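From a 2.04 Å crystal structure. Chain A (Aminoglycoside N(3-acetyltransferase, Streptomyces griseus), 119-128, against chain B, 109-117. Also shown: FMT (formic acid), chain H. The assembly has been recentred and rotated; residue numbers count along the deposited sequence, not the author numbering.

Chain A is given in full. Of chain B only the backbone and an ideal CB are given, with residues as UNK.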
# COMPACT_ATOMS: atom_id res chain seq x y z
N GLY A 119 -1.84 3.02 -8.00
CA GLY A 119 -0.42 2.89 -7.69
C GLY A 119 -0.10 3.37 -6.28
O GLY A 119 -0.96 3.77 -5.50
N ARG A 120 1.18 3.35 -5.97
CA ARG A 120 1.64 3.64 -4.62
C ARG A 120 1.73 5.13 -4.28
O ARG A 120 1.75 5.46 -3.09
CB ARG A 120 3.02 3.01 -4.38
CG ARG A 120 2.93 1.49 -4.35
CD ARG A 120 4.30 0.90 -4.52
NE ARG A 120 5.17 1.26 -3.40
CZ ARG A 120 6.50 1.37 -3.46
NH1 ARG A 120 7.13 1.15 -4.61
NH2 ARG A 120 7.18 1.69 -2.37
N LEU A 121 1.82 6.02 -5.28
CA LEU A 121 1.95 7.44 -4.95
C LEU A 121 0.74 7.99 -4.20
O LEU A 121 0.94 8.72 -3.21
CB LEU A 121 2.27 8.25 -6.22
CG LEU A 121 3.78 8.51 -6.39
CD1 LEU A 121 4.37 9.45 -5.28
CD2 LEU A 121 4.57 7.21 -6.45
N PRO A 122 -0.51 7.72 -4.59
CA PRO A 122 -1.64 8.30 -3.81
C PRO A 122 -1.69 7.80 -2.39
O PRO A 122 -2.02 8.54 -1.47
CB PRO A 122 -2.87 7.86 -4.61
CG PRO A 122 -2.33 7.74 -6.06
CD PRO A 122 -0.96 7.16 -5.88
N GLU A 123 -1.37 6.52 -2.19
CA GLU A 123 -1.36 5.95 -0.86
C GLU A 123 -0.24 6.55 -0.00
O GLU A 123 -0.42 6.75 1.21
CB GLU A 123 -1.26 4.42 -1.03
CG GLU A 123 -1.61 3.58 0.16
CD GLU A 123 -3.07 3.71 0.67
OE1 GLU A 123 -3.93 4.41 0.09
OE2 GLU A 123 -3.31 3.13 1.75
N ALA A 124 0.89 6.93 -0.61
CA ALA A 124 1.92 7.60 0.17
C ALA A 124 1.56 9.05 0.44
O ALA A 124 1.80 9.55 1.55
CB ALA A 124 3.27 7.50 -0.55
N LEU A 125 1.00 9.75 -0.54
CA LEU A 125 0.64 11.15 -0.36
C LEU A 125 -0.33 11.32 0.82
O LEU A 125 -0.11 12.15 1.71
CB LEU A 125 0.04 11.70 -1.66
CG LEU A 125 -0.16 13.20 -1.97
CD1 LEU A 125 -1.27 13.78 -1.15
CD2 LEU A 125 1.14 14.00 -1.87
N ARG A 126 -1.42 10.53 0.85
CA ARG A 126 -2.44 10.74 1.87
C ARG A 126 -1.93 10.42 3.27
O ARG A 126 -2.50 10.92 4.24
CB ARG A 126 -3.71 9.92 1.55
CG ARG A 126 -3.65 8.44 1.86
CD ARG A 126 -5.01 7.78 1.61
NE ARG A 126 -4.94 6.37 1.94
CZ ARG A 126 -5.12 5.88 3.16
NH1 ARG A 126 -5.39 6.71 4.16
NH2 ARG A 126 -5.01 4.57 3.38
N ARG A 127 -0.85 9.64 3.41
CA ARG A 127 -0.22 9.40 4.71
C ARG A 127 0.72 10.52 5.16
O ARG A 127 1.15 10.54 6.32
CB ARG A 127 0.53 8.07 4.67
CG ARG A 127 1.29 7.69 5.97
CD ARG A 127 0.34 7.34 7.16
NE ARG A 127 1.09 6.69 8.24
CZ ARG A 127 0.56 6.28 9.38
NH1 ARG A 127 -0.74 6.47 9.60
NH2 ARG A 127 1.31 5.69 10.30
N ARG A 128 1.06 11.47 4.30
CA ARG A 128 1.97 12.52 4.74
C ARG A 128 1.30 13.34 5.83
O ARG A 128 0.08 13.56 5.78
CB ARG A 128 2.35 13.43 3.57
CG ARG A 128 3.03 12.72 2.42
CD ARG A 128 4.49 12.37 2.76
NE ARG A 128 5.31 13.57 2.83
CZ ARG A 128 6.56 13.68 2.38
NH1 ARG A 128 7.20 12.67 1.78
NH2 ARG A 128 7.16 14.84 2.52
N UNK B 109 9.60 5.72 10.66
CA UNK B 109 8.56 4.78 11.09
C UNK B 109 7.16 5.23 10.72
O UNK B 109 6.27 4.37 10.57
CB UNK B 109 8.64 4.57 12.60
N UNK B 110 6.92 6.55 10.57
CA UNK B 110 5.57 7.01 10.25
C UNK B 110 5.21 6.77 8.78
O UNK B 110 4.06 6.43 8.47
CB UNK B 110 5.44 8.50 10.58
N UNK B 111 6.17 6.95 7.87
CA UNK B 111 5.85 6.98 6.45
C UNK B 111 6.52 5.90 5.61
O UNK B 111 6.00 5.59 4.53
CB UNK B 111 6.23 8.35 5.88
N UNK B 112 7.66 5.34 6.02
CA UNK B 112 8.30 4.31 5.21
C UNK B 112 7.39 3.10 5.08
O UNK B 112 6.94 2.54 6.09
CB UNK B 112 9.64 3.90 5.82
N UNK B 113 7.13 2.69 3.84
CA UNK B 113 6.20 1.59 3.62
C UNK B 113 6.80 0.27 4.02
O UNK B 113 8.01 0.05 3.89
CB UNK B 113 5.77 1.54 2.15
N UNK B 114 5.93 -0.61 4.49
CA UNK B 114 6.30 -1.98 4.77
C UNK B 114 6.71 -2.68 3.48
O UNK B 114 6.43 -2.21 2.38
CB UNK B 114 5.15 -2.72 5.45
N UNK B 115 7.42 -3.80 3.63
CA UNK B 115 7.79 -4.60 2.48
C UNK B 115 6.55 -5.10 1.76
O UNK B 115 5.63 -5.63 2.40
CB UNK B 115 8.67 -5.78 2.90
N UNK B 116 6.53 -4.98 0.43
CA UNK B 116 5.35 -5.37 -0.34
C UNK B 116 5.05 -6.85 -0.22
O UNK B 116 3.88 -7.26 -0.27
CB UNK B 116 5.54 -5.00 -1.81
N UNK B 117 6.08 -7.67 -0.04
CA UNK B 117 5.85 -9.11 0.08
C UNK B 117 5.01 -9.46 1.30
O UNK B 117 4.40 -10.53 1.32
CB UNK B 117 7.19 -9.85 0.15
C FMT H . 3.28 2.60 -9.02
O1 FMT H . 3.26 2.41 -7.84
O2 FMT H . 3.54 3.78 -9.50

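Chain A presents one helix to this loop of chain B, and two of its arginines, Arg A120 and Arg A127, reach across.

Position 109 has its CA-to-CB bond directed away from chain A, and nothing of that chain lies within 5.5 Å of the ideal CB. Phi is -60°, which proline tolerates, but many residues would fit. The deposited residue is Pro B109. Its carbonyl O accepts a hydrogen bond from water 1 at 2.6 Å, and that water accepts a weak one from Arg A127 NH2 at 3.1 Å.

Position 110 points sideways. Its carbonyl O takes a hydrogen bond from Arg A127 NE at 3.0 Å and a weak one from Arg A127 NH2 at 3.4 Å. This needs only backbone, so it does not select a side chain. The ideal CB is 5.0 Å from Arg A127 NH2, and the flat face of that guanidinium is open. An acid could answer the charge; a long or planar group could lie on the face. The residue is Arg B110. The two guanidinium groups stack, centres 3.5 Å apart and planes at 12°. Like charges thus come close, with Arg A127 NH2 and Arg B110 NH1 at 3.5 Å. Flat stacking leaves the edges free for other partners: Arg B110 NE donates to water 2 at 2.8 Å, and this water donates to Arg A127 O at 3.0 Å.

Position 111 also points sideways, its ideal CB 5.0 Å from Arg A127 CG and 5.4 Å from Arg A128 CD. A small or medium side chain, such as Ala, Ser, Thr or Val, would suit the space beside these aliphatic stems. It is Thr B111. Its CG2 comes within 4.4 Å of Arg A127 O, a loose packing contact, while OG1 bonds to a residue just outside the stretch.

Position 112 is out of reach, and chain A gives no preference. It is Ser B112.

Position 113 points toward chain A, with the ideal CB 4.7 Å from Arg A120 NH2. A positive donor group waits there, so Glu, Asp, Gln or Asn would all be reasonable. The residue is Glu B113. Its OE1 accepts from Arg A120 NH2 at 2.9 Å and from Arg A120 NE at 3.0 Å, forming a salt bridge at the guanidinium edge. Its OE2 lies 4.0 Å from Ala A124 CB, in van der Waals contact.

Positions 114 and 115 are out of reach, and chain A sets no preference for size or charge at either. They are Ala B114 and Glu B115.

Position 116 points toward chain A, yet no atom of that chain is within 5.5 Å of its ideal CB. Only a longer side chain could bridge the gap to Arg A120; a polar or aromatic one would suit. It is His B116. Its NE2 sits over one face of the guanidinium, 2.8 Å from Arg A120 NE, but the angle is too poor for a hydrogen bond.

Position 117 is out of reach and unconstrained by chain A. It is Ala B117.

Chain B (109-117) PRTSEAEHA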
# COMPACT_ATOMS: atom_id res chain seq x y z
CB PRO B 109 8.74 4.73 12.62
CG PRO B 109 10.15 5.15 12.86
CD PRO B 109 10.43 6.20 11.79
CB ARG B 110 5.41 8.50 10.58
CG ARG B 110 4.05 9.13 10.13
CD ARG B 110 2.92 8.71 11.09
NE ARG B 110 1.62 9.31 10.79
CZ ARG B 110 0.51 9.09 11.50
NH1 ARG B 110 0.54 8.28 12.55
NH2 ARG B 110 -0.64 9.66 11.16
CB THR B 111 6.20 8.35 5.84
OG1 THR B 111 7.60 8.59 6.00
CG2 THR B 111 5.41 9.49 6.53
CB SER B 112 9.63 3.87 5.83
OG SER B 112 10.47 4.97 5.95
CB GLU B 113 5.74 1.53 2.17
CG GLU B 113 5.19 2.83 1.73
CD GLU B 113 5.20 2.99 0.24
OE1 GLU B 113 5.02 1.96 -0.47
OE2 GLU B 113 5.40 4.14 -0.20
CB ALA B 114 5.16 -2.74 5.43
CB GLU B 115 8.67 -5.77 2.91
CG GLU B 115 10.17 -5.52 2.69
CD GLU B 115 11.06 -6.21 3.71
OE1 GLU B 115 10.87 -7.42 3.95
OE2 GLU B 115 11.97 -5.55 4.26
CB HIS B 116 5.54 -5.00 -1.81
CG HIS B 116 5.52 -3.53 -2.05
ND1 HIS B 116 5.31 -2.61 -1.04
CD2 HIS B 116 5.67 -2.81 -3.20
CE1 HIS B 116 5.34 -1.39 -1.55
NE2 HIS B 116 5.55 -1.49 -2.86
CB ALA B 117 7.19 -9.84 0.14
O HOH W 1 3.74 3.76 10.66
O HOH W 2 0.74 11.39 9.21
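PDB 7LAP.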